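Local structure of glycosyltransferase Gtf1 (Streptococcus pneumoniae, 4PQG) at residues Lys327-Ile332 with Gln471-Asn476; Phe440-Gln445 with Arg482-Gln487; Asn446-Pro451 with Ala466-Gln471. The protein belongs to the GT-B class of glycosyltransferases, with two Rossmann-like domains and an additional extended beta-sheet domain. All coordinates share one frame; numbering follows the deposited sequence.

All three contacts lie on the same side of the chain's centre and belong to the Rossmann-like domain built on the six-stranded parallel sheet. Along the chain, interaction 3 is nested within the loops closed by interactions 1 and 2, which cross each other. Interactions 1 and 3 share helix 458-474 and Gln-471, their centres about 10 Å apart; the helix thereby meets both the inner strand 330-334 and the edge strand 447-450. Interaction 2 uses the next helix, 478-489, with its centre about 13 Å from that of interaction 3 and 15 Å from that of interaction 1. Two successive helices are thus packed near the sheet's edge, one against its strands and the other against a connecting loop.

Interaction 1 (Lys327-Ile332 with Gln471-Asn476); sequences KPFSLI and QLYQEN
Phe-329 and Tyr-473 bring their rings together where the turn leading into strand 330-334 meets the C-terminal end of helix 458-474. CD1 of Phe-329 lies over one face of the tyrosine ring, toward its rim and 3.6 Å from Tyr-473 CE1. The centroids of the two rings are 5.0 Å apart and their planes are inclined by 34°, an oblique aromatic pair. The opposite tyrosine face is covered by CD2 of Leu-472, while Leu-331 CD2 lies near the ring plane at its edge, 4.1 Å from Tyr-473 OH. With CG beside the backbone N (chi1 -77°), the tyrosine extends from the helix to set its hydroxyl 3.2 Å from Phe-329 CA.

Next to this close fit, a type II turn runs from Lys-327 to Ser-330, with Phe-329 at its positive-phi position. Lys-327 O receives both Ser-330 N and Ser-330 OG, the latter at 2.7 Å. The looser, exposed side begins at the helix end, where Asn-476 is the C-prime residue of a Schellman motif. There the carboxylate of Glu-475 reaches back along the helix, its OE1 3.1 Å from Gln-471 NE2.

No hydrogen bond joins the two segments directly. Instead, Glu-403 OE1 is bonded to both Phe-329 N and Tyr-473 OH, linking turn and helix through one carboxylate oxygen. Two such partners would be expected to favour the ionised form of Glu-403, and the apolar ring contact thus has a shared polar link beside it.

Interaction 2 (Phe440-Gln445 with Arg482-Gln487); sequences FIEDGQ and RAYSYQ
One face of the Tyr-484 ring is covered by Gln-445, whose CB stands 3.6 Å from the ring centroid and only 3° off the ring normal, a CH-pi contact centred over the face. Glu-442 approaches the same ring obliquely near CE2, its CG 3.5 Å from Tyr-484 CE2, and its carboxylate plane is inclined by 66° to the ring. Together they join helix 478-489 to the loop between helix 436-440 and strand 447-450, the edge strand of the parallel sheet in this Rossmann-like domain of the GT-B fold.

Both loop side chains bend at chi2, which keeps them close to the tyrosine. Glu-442 crosses it at about a right angle, leaving its CD 4.1 Å from Tyr-484 OH. The amide of Gln-445 folds back so that OE1 comes within 3.8 Å of Tyr-484 CE1. Tyr-484 itself has CG roughly opposite its backbone N (chi1 -151°), directing the ring from the helix toward the loop.

The two gripping residues are the ends of one tight turn: Gln-445 N donates to Glu-442 O at 2.8 Å, and Asp-443 and Gly-444 between them have type II backbone angles. Asn-446, next in the chain, steadies this loop by accepting from Glu-442 N and donating to Phe-440 O. On the helix, Ser-485 OG bonds to Leu-426 O, fastening the helix to the body of the domain beside this largely exposed contact. The backbone also takes part, with Gln-445 O lying 3.2 Å from Tyr-484 CB.

Interaction 3 (Asn446-Pro451 with Ala466-Gln471); sequences NGYLIP and AAKICQ
In the beta-alpha unit formed by strand 447-450 and helix 458-474, Tyr-448 of the strand lays its ring against the side chain of Lys-468 on the helix. CD of the lysine sits over one face of the ring, 3.8 Å from its centroid, in a CH-pi contact. A bend at chi2 (-54°) turns the lysine chain along this face, and NZ ends above it in a cation-pi contact, 4.1 Å from the Tyr-448 centroid. The ammonium group also donates to Gln-471 OE1 at 2.8 Å, one turn further along the helix, so its position is set by both the aromatic face and an amide oxygen.

The strand lies at the edge of the six-stranded parallel sheet of a Rossmann-like domain. Residues 466-471 of the helix run nearly antiparallel to strand 447-450, at 164°, with the axes of the two segments 9.4 Å apart at their closest, as is usual for a helix that follows a strand and packs on the sheet in such a domain. Tyr-448 also touches Leu-472 of the same helix and Met-481 of helix 478-489.

Beyond the lysine, the Gln-471 amide plane lies 29° from that of the tyrosine ring, and Gln-471 CG is 3.4 Å from Tyr-448 OH. Toward the other end of the strand, Ile-450 slides alongside the lysine's aliphatic root in the opposite direction, with Ile-450 CD1 3.9 Å from Lys-468 CG. The helix backbone meets the ring as well, Lys-468 O being 3.4 Å from Tyr-448 CE2.

Interaction 1 (Lys327-Ile332 with Gln471-Asn476)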
loop_
_atom_site.group_PDB
_atom_site.type_symbol
_atom_site.label_atom_id
_atom_site.label_comp_id
_atom_site.label_asym_id
_atom_site.label_seq_id
_atom_site.Cartn_x
_atom_site.Cartn_y
_atom_site.Cartn_z
ATOM N N LYS A 327 -28.329 1.908 -4.975
ATOM C CA LYS A 327 -29.072 0.750 -5.449
ATOM C C LYS A 327 -29.724 -0.002 -4.272
ATOM O O LYS A 327 -29.061 -0.276 -3.267
ATOM C CB LYS A 327 -28.160 -0.160 -6.266
ATOM C CG LYS A 327 -28.834 -1.423 -6.766
ATOM C CD LYS A 327 -28.040 -2.063 -7.881
ATOM C CE LYS A 327 -28.640 -3.410 -8.244
ATOM N NZ LYS A 327 -27.927 -4.026 -9.391
ATOM N N PRO A 328 -31.038 -0.305 -4.375
ATOM C CA PRO A 328 -31.695 -1.005 -3.272
ATOM C C PRO A 328 -31.076 -2.374 -3.020
ATOM O O PRO A 328 -30.785 -3.100 -3.963
ATOM C CB PRO A 328 -33.159 -1.138 -3.755
ATOM C CG PRO A 328 -33.328 -0.025 -4.736
ATOM C CD PRO A 328 -31.996 0.071 -5.437
ATOM N N PHE A 329 -30.874 -2.704 -1.747
ATOM C CA PHE A 329 -30.349 -4.009 -1.331
ATOM C C PHE A 329 -28.898 -4.253 -1.789
ATOM O O PHE A 329 -28.437 -5.388 -1.813
ATOM C CB PHE A 329 -31.259 -5.152 -1.810
ATOM C CG PHE A 329 -32.702 -5.018 -1.379
ATOM C CD1 PHE A 329 -33.097 -5.349 -0.080
ATOM C CD2 PHE A 329 -33.669 -4.579 -2.277
ATOM C CE1 PHE A 329 -34.428 -5.237 0.312
ATOM C CE2 PHE A 329 -35.002 -4.467 -1.893
ATOM C CZ PHE A 329 -35.381 -4.800 -0.598
ATOM N N SER A 330 -28.186 -3.194 -2.162
ATOM C CA SER A 330 -26.801 -3.359 -2.628
ATOM C C SER A 330 -25.791 -3.375 -1.472
ATOM O O SER A 330 -25.800 -2.492 -0.615
ATOM C CB SER A 330 -26.439 -2.294 -3.672
ATOM O OG SER A 330 -26.459 -1.001 -3.109
ATOM N N LEU A 331 -24.919 -4.383 -1.479
ATOM C CA LEU A 331 -23.880 -4.541 -0.461
ATOM C C LEU A 331 -22.482 -4.351 -1.073
ATOM O O LEU A 331 -22.266 -4.630 -2.248
ATOM C CB LEU A 331 -23.997 -5.920 0.222
ATOM C CG LEU A 331 -25.386 -6.313 0.765
ATOM C CD1 LEU A 331 -25.414 -7.764 1.231
ATOM C CD2 LEU A 331 -25.842 -5.391 1.880
ATOM N N ILE A 332 -21.547 -3.861 -0.266
ATOM C CA ILE A 332 -20.182 -3.615 -0.741
ATOM C C ILE A 332 -19.142 -4.037 0.316
ATOM O O ILE A 332 -19.417 -3.978 1.517
ATOM C CB ILE A 332 -20.009 -2.134 -1.222
ATOM C CG1 ILE A 332 -18.583 -1.878 -1.749
ATOM C CG2 ILE A 332 -20.399 -1.152 -0.128
ATOM C CD1 ILE A 332 -18.356 -0.453 -2.217
ATOM N N GLN A 471 -32.009 -8.630 9.161
ATOM C CA GLN A 471 -32.546 -7.766 10.211
ATOM C C GLN A 471 -32.497 -6.263 9.893
ATOM O O GLN A 471 -33.429 -5.516 10.241
ATOM C CB GLN A 471 -31.850 -8.041 11.544
ATOM C CG GLN A 471 -32.406 -7.230 12.709
ATOM C CD GLN A 471 -31.631 -7.441 13.990
ATOM O OE1 GLN A 471 -30.698 -8.242 14.042
ATOM N NE2 GLN A 471 -32.013 -6.723 15.037
ATOM N N LEU A 472 -31.426 -5.819 9.234
ATOM C CA LEU A 472 -31.259 -4.394 8.900
ATOM C C LEU A 472 -32.368 -3.933 7.964
ATOM O O LEU A 472 -32.932 -2.851 8.133
ATOM C CB LEU A 472 -29.881 -4.142 8.255
ATOM C CG LEU A 472 -29.464 -2.710 7.899
ATOM C CD1 LEU A 472 -27.941 -2.614 7.939
ATOM C CD2 LEU A 472 -29.988 -2.281 6.528
ATOM N N TYR A 473 -32.671 -4.768 6.979
ATOM C CA TYR A 473 -33.695 -4.448 6.016
ATOM C C TYR A 473 -35.101 -4.680 6.579
ATOM O O TYR A 473 -35.983 -3.827 6.429
ATOM C CB TYR A 473 -33.471 -5.240 4.736
ATOM C CG TYR A 473 -32.361 -4.673 3.883
ATOM C CD1 TYR A 473 -32.580 -3.562 3.069
ATOM C CD2 TYR A 473 -31.088 -5.247 3.884
ATOM C CE1 TYR A 473 -31.567 -3.037 2.277
ATOM C CE2 TYR A 473 -30.068 -4.732 3.100
ATOM C CZ TYR A 473 -30.304 -3.628 2.300
ATOM O OH TYR A 473 -29.292 -3.116 1.516
ATOM N N GLN A 474 -35.285 -5.814 7.253
ATOM C CA GLN A 474 -36.601 -6.222 7.742
ATOM C C GLN A 474 -37.097 -5.336 8.880
ATOM O O GLN A 474 -38.296 -5.100 8.985
ATOM C CB GLN A 474 -36.613 -7.712 8.124
ATOM C CG GLN A 474 -36.474 -8.632 6.910
ATOM C CD GLN A 474 -36.359 -10.117 7.246
ATOM O OE1 GLN A 474 -35.895 -10.508 8.325
ATOM N NE2 GLN A 474 -36.774 -10.957 6.302
ATOM N N GLU A 475 -36.183 -4.835 9.714
ATOM C CA GLU A 475 -36.541 -3.862 10.754
ATOM C C GLU A 475 -36.405 -2.404 10.286
ATOM O O GLU A 475 -36.469 -1.480 11.102
ATOM C CB GLU A 475 -35.744 -4.104 12.045
ATOM C CG GLU A 475 -35.841 -5.532 12.569
ATOM C CD GLU A 475 -35.262 -5.707 13.959
ATOM O OE1 GLU A 475 -34.460 -4.860 14.402
ATOM O OE2 GLU A 475 -35.603 -6.712 14.619
ATOM N N ASN A 476 -36.219 -2.207 8.978
ATOM C CA ASN A 476 -36.191 -0.874 8.374
ATOM C C ASN A 476 -35.170 0.072 8.993
ATOM O O ASN A 476 -35.484 1.230 9.265
ATOM C CB ASN A 476 -37.579 -0.228 8.448
ATOM C CG ASN A 476 -38.251 -0.151 7.104
ATOM O OD1 ASN A 476 -38.846 -1.129 6.637
ATOM N ND2 ASN A 476 -38.160 1.019 6.464
#

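Interaction 2 (Phe440-Gln445 with Arg482-Gln487)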
loop_
_atom_site.group_PDB
_atom_site.type_symbol
_atom_site.label_atom_id
_atom_site.label_comp_id
_atom_site.label_asym_id
_atom_site.label_seq_id
_atom_site.Cartn_x
_atom_site.Cartn_y
_atom_site.Cartn_z
ATOM N N PHE A 440 -15.485 2.336 14.512
ATOM C CA PHE A 440 -16.423 2.821 13.493
ATOM C C PHE A 440 -17.862 2.296 13.555
ATOM O O PHE A 440 -18.729 2.838 12.874
ATOM C CB PHE A 440 -15.854 2.606 12.087
ATOM C CG PHE A 440 -14.597 3.380 11.826
ATOM C CD1 PHE A 440 -14.614 4.774 11.805
ATOM C CD2 PHE A 440 -13.388 2.720 11.627
ATOM C CE1 PHE A 440 -13.454 5.499 11.578
ATOM C CE2 PHE A 440 -12.221 3.441 11.395
ATOM C CZ PHE A 440 -12.255 4.832 11.368
ATOM N N ILE A 441 -18.104 1.251 14.349
ATOM C CA ILE A 441 -19.439 0.650 14.457
ATOM C C ILE A 441 -19.988 0.832 15.872
ATOM O O ILE A 441 -19.368 0.407 16.852
ATOM C CB ILE A 441 -19.458 -0.859 14.088
ATOM C CG1 ILE A 441 -18.691 -1.125 12.789
ATOM C CG2 ILE A 441 -20.893 -1.369 13.972
ATOM C CD1 ILE A 441 -18.641 -2.590 12.381
ATOM N N GLU A 442 -21.136 1.503 15.961
ATOM C CA GLU A 442 -21.938 1.577 17.193
ATOM C C GLU A 442 -23.055 0.563 17.057
ATOM O O GLU A 442 -24.010 0.793 16.310
ATOM C CB GLU A 442 -22.571 2.959 17.351
ATOM C CG GLU A 442 -21.584 4.099 17.478
ATOM C CD GLU A 442 -21.290 4.468 18.913
ATOM O OE1 GLU A 442 -21.899 3.869 19.830
ATOM O OE2 GLU A 442 -20.442 5.363 19.110
ATOM N N ASP A 443 -22.936 -0.559 17.762
ATOM C CA ASP A 443 -23.873 -1.661 17.560
ATOM C C ASP A 443 -25.308 -1.182 17.704
ATOM O O ASP A 443 -25.667 -0.589 18.720
ATOM C CB ASP A 443 -23.609 -2.809 18.535
ATOM C CG ASP A 443 -24.474 -4.027 18.237
ATOM O OD1 ASP A 443 -24.518 -4.456 17.067
ATOM O OD2 ASP A 443 -25.128 -4.547 19.170
ATOM N N GLY A 444 -26.107 -1.430 16.673
ATOM C CA GLY A 444 -27.515 -1.087 16.687
ATOM C C GLY A 444 -27.811 0.348 16.294
ATOM O O GLY A 444 -28.977 0.703 16.137
ATOM N N GLN A 445 -26.774 1.176 16.148
ATOM C CA GLN A 445 -26.955 2.594 15.808
ATOM C C GLN A 445 -26.538 2.881 14.375
ATOM O O GLN A 445 -27.271 3.544 13.637
ATOM C CB GLN A 445 -26.176 3.514 16.765
ATOM C CG GLN A 445 -26.561 3.422 18.245
ATOM C CD GLN A 445 -27.995 3.850 18.537
ATOM O OE1 GLN A 445 -28.607 4.615 17.782
ATOM N NE2 GLN A 445 -28.543 3.346 19.639
ATOM N N ARG A 482 -27.552 4.853 8.317
ATOM C CA ARG A 482 -26.820 5.780 7.456
ATOM C C ARG A 482 -26.587 7.131 8.142
ATOM O O ARG A 482 -25.460 7.641 8.163
ATOM C CB ARG A 482 -27.534 5.950 6.106
ATOM C CG ARG A 482 -27.144 7.209 5.344
ATOM C CD ARG A 482 -27.636 7.180 3.914
ATOM N NE ARG A 482 -29.098 7.172 3.829
ATOM C CZ ARG A 482 -29.828 6.175 3.336
ATOM N NH1 ARG A 482 -31.150 6.283 3.297
ATOM N NH2 ARG A 482 -29.256 5.064 2.893
ATOM N N ALA A 483 -27.640 7.688 8.738
ATOM C CA ALA A 483 -27.552 9.003 9.364
ATOM C C ALA A 483 -26.555 8.974 10.510
ATOM O O ALA A 483 -25.770 9.904 10.704
ATOM C CB ALA A 483 -28.931 9.453 9.846
ATOM N N TYR A 484 -26.564 7.869 11.246
ATOM C CA TYR A 484 -25.637 7.688 12.337
ATOM C C TYR A 484 -24.178 7.507 11.855
ATOM O O TYR A 484 -23.250 7.970 12.523
ATOM C CB TYR A 484 -26.080 6.527 13.228
ATOM C CG TYR A 484 -25.640 6.695 14.652
ATOM C CD1 TYR A 484 -26.509 7.236 15.614
ATOM C CD2 TYR A 484 -24.345 6.338 15.046
ATOM C CE1 TYR A 484 -26.093 7.402 16.930
ATOM C CE2 TYR A 484 -23.923 6.500 16.354
ATOM C CZ TYR A 484 -24.798 7.033 17.287
ATOM O OH TYR A 484 -24.374 7.175 18.577
ATOM N N SER A 485 -23.988 6.850 10.709
ATOM C CA SER A 485 -22.642 6.715 10.103
ATOM C C SER A 485 -22.031 8.082 9.794
ATOM O O SER A 485 -20.893 8.365 10.189
ATOM C CB SER A 485 -22.673 5.857 8.828
ATOM O OG SER A 485 -22.680 4.472 9.138
ATOM N N TYR A 486 -22.792 8.922 9.089
ATOM C CA TYR A 486 -22.403 10.323 8.838
ATOM C C TYR A 486 -22.074 11.055 10.140
ATOM O O TYR A 486 -21.094 11.814 10.215
ATOM C CB TYR A 486 -23.535 11.052 8.128
ATOM C CG TYR A 486 -23.678 10.753 6.656
ATOM C CD1 TYR A 486 -22.593 10.885 5.785
ATOM C CD2 TYR A 486 -24.921 10.392 6.113
ATOM C CE1 TYR A 486 -22.731 10.633 4.423
ATOM C CE2 TYR A 486 -25.065 10.139 4.756
ATOM C CZ TYR A 486 -23.962 10.263 3.916
ATOM O OH TYR A 486 -24.090 10.022 2.563
ATOM N N GLN A 487 -22.877 10.815 11.179
ATOM C CA GLN A 487 -22.614 11.413 12.479
ATOM C C GLN A 487 -21.257 10.969 13.052
ATOM O O GLN A 487 -20.452 11.812 13.481
ATOM C CB GLN A 487 -23.757 11.116 13.460
ATOM C CG GLN A 487 -23.654 11.837 14.796
ATOM C CD GLN A 487 -24.728 11.378 15.766
ATOM O OE1 GLN A 487 -25.920 11.437 15.456
ATOM N NE2 GLN A 487 -24.309 10.890 16.936
#

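Interaction 3 (Asn446-Pro451 with Ala466-Gln471)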
loop_
_atom_site.group_PDB
_atom_site.type_symbol
_atom_site.label_atom_id
_atom_site.label_comp_id
_atom_site.label_asym_id
_atom_site.label_seq_id
_atom_site.Cartn_x
_atom_site.Cartn_y
_atom_site.Cartn_z
ATOM N N ASN A 446 -25.353 2.405 13.973
ATOM C CA ASN A 446 -24.952 2.561 12.571
ATOM C C ASN A 446 -24.658 1.230 11.886
ATOM O O ASN A 446 -23.981 1.179 10.861
ATOM C CB ASN A 446 -23.786 3.569 12.421
ATOM C CG ASN A 446 -22.450 2.992 12.840
ATOM O OD1 ASN A 446 -22.334 2.358 13.896
ATOM N ND2 ASN A 446 -21.420 3.213 12.014
ATOM N N GLY A 447 -25.204 0.157 12.442
ATOM C CA GLY A 447 -24.960 -1.175 11.912
ATOM C C GLY A 447 -24.927 -2.152 13.059
ATOM O O GLY A 447 -25.605 -1.947 14.084
ATOM N N TYR A 448 -24.134 -3.208 12.894
ATOM C CA TYR A 448 -24.045 -4.273 13.889
ATOM C C TYR A 448 -22.635 -4.811 14.112
ATOM O O TYR A 448 -21.882 -5.024 13.167
ATOM C CB TYR A 448 -24.911 -5.447 13.484
ATOM C CG TYR A 448 -26.373 -5.152 13.309
ATOM C CD1 TYR A 448 -27.180 -4.795 14.401
ATOM C CD2 TYR A 448 -26.965 -5.261 12.052
ATOM C CE1 TYR A 448 -28.535 -4.537 14.228
ATOM C CE2 TYR A 448 -28.312 -5.019 11.876
ATOM C CZ TYR A 448 -29.090 -4.662 12.962
ATOM O OH TYR A 448 -30.426 -4.417 12.754
ATOM N N LEU A 449 -22.310 -5.043 15.376
ATOM C CA LEU A 449 -21.131 -5.767 15.747
ATOM C C LEU A 449 -21.516 -7.216 16.031
ATOM O O LEU A 449 -22.378 -7.488 16.856
ATOM C CB LEU A 449 -20.463 -5.122 16.960
ATOM C CG LEU A 449 -19.725 -3.802 16.708
ATOM C CD1 LEU A 449 -19.339 -3.148 18.029
ATOM C CD2 LEU A 449 -18.490 -3.997 15.849
ATOM N N ILE A 450 -20.878 -8.137 15.327
ATOM C CA ILE A 450 -21.150 -9.558 15.492
ATOM C C ILE A 450 -20.090 -10.191 16.387
ATOM O O ILE A 450 -18.902 -10.063 16.106
ATOM C CB ILE A 450 -21.234 -10.254 14.118
ATOM C CG1 ILE A 450 -22.390 -9.628 13.319
ATOM C CG2 ILE A 450 -21.363 -11.774 14.273
ATOM C CD1 ILE A 450 -22.622 -10.197 11.938
ATOM N N PRO A 451 -20.516 -10.871 17.477
ATOM C CA PRO A 451 -19.562 -11.531 18.367
ATOM C C PRO A 451 -18.677 -12.446 17.550
ATOM O O PRO A 451 -19.157 -13.087 16.627
ATOM C CB PRO A 451 -20.455 -12.372 19.294
ATOM C CG PRO A 451 -21.785 -11.710 19.242
ATOM C CD PRO A 451 -21.909 -11.149 17.860
ATOM N N ALA A 466 -25.772 -13.380 7.733
ATOM C CA ALA A 466 -27.059 -13.483 7.018
ATOM C C ALA A 466 -28.196 -12.909 7.854
ATOM O O ALA A 466 -28.957 -12.077 7.361
ATOM C CB ALA A 466 -27.374 -14.920 6.634
ATOM N N ALA A 467 -28.282 -13.339 9.118
ATOM C CA ALA A 467 -29.319 -12.865 10.048
ATOM C C ALA A 467 -29.260 -11.357 10.263
ATOM O O ALA A 467 -30.294 -10.690 10.357
ATOM C CB ALA A 467 -29.209 -13.586 11.387
ATOM N N LYS A 468 -28.050 -10.816 10.351
ATOM C CA LYS A 468 -27.885 -9.389 10.596
ATOM C C LYS A 468 -28.224 -8.519 9.388
ATOM O O LYS A 468 -28.851 -7.455 9.530
ATOM C CB LYS A 468 -26.492 -9.079 11.152
ATOM C CG LYS A 468 -26.360 -9.363 12.641
ATOM C CD LYS A 468 -27.459 -8.640 13.415
ATOM C CE LYS A 468 -27.347 -8.881 14.897
ATOM N NZ LYS A 468 -28.384 -8.101 15.621
ATOM N N ILE A 469 -27.817 -8.967 8.204
ATOM C CA ILE A 469 -28.176 -8.294 6.962
ATOM C C ILE A 469 -29.699 -8.255 6.867
ATOM O O ILE A 469 -30.275 -7.181 6.696
ATOM C CB ILE A 469 -27.585 -9.002 5.714
ATOM C CG1 ILE A 469 -26.050 -8.840 5.670
ATOM C CG2 ILE A 469 -28.211 -8.463 4.436
ATOM C CD1 ILE A 469 -25.326 -9.913 4.877
ATOM N N CYS A 470 -30.331 -9.429 6.988
ATOM C CA CYS A 470 -31.790 -9.548 6.910
ATOM C C CYS A 470 -32.498 -8.647 7.920
ATOM O O CYS A 470 -33.440 -7.954 7.563
ATOM C CB CYS A 470 -32.222 -11.008 7.080
ATOM S SG CYS A 470 -31.844 -12.017 5.637
ATOM N N GLN A 471 -32.009 -8.630 9.161
ATOM C CA GLN A 471 -32.546 -7.766 10.211
ATOM C C GLN A 471 -32.497 -6.263 9.893
ATOM O O GLN A 471 -33.429 -5.516 10.241
ATOM C CB GLN A 471 -31.850 -8.041 11.544
ATOM C CG GLN A 471 -32.406 -7.230 12.709
ATOM C CD GLN A 471 -31.631 -7.441 13.990
ATOM O OE1 GLN A 471 -30.698 -8.242 14.042
ATOM N NE2 GLN A 471 -32.013 -6.723 15.037
#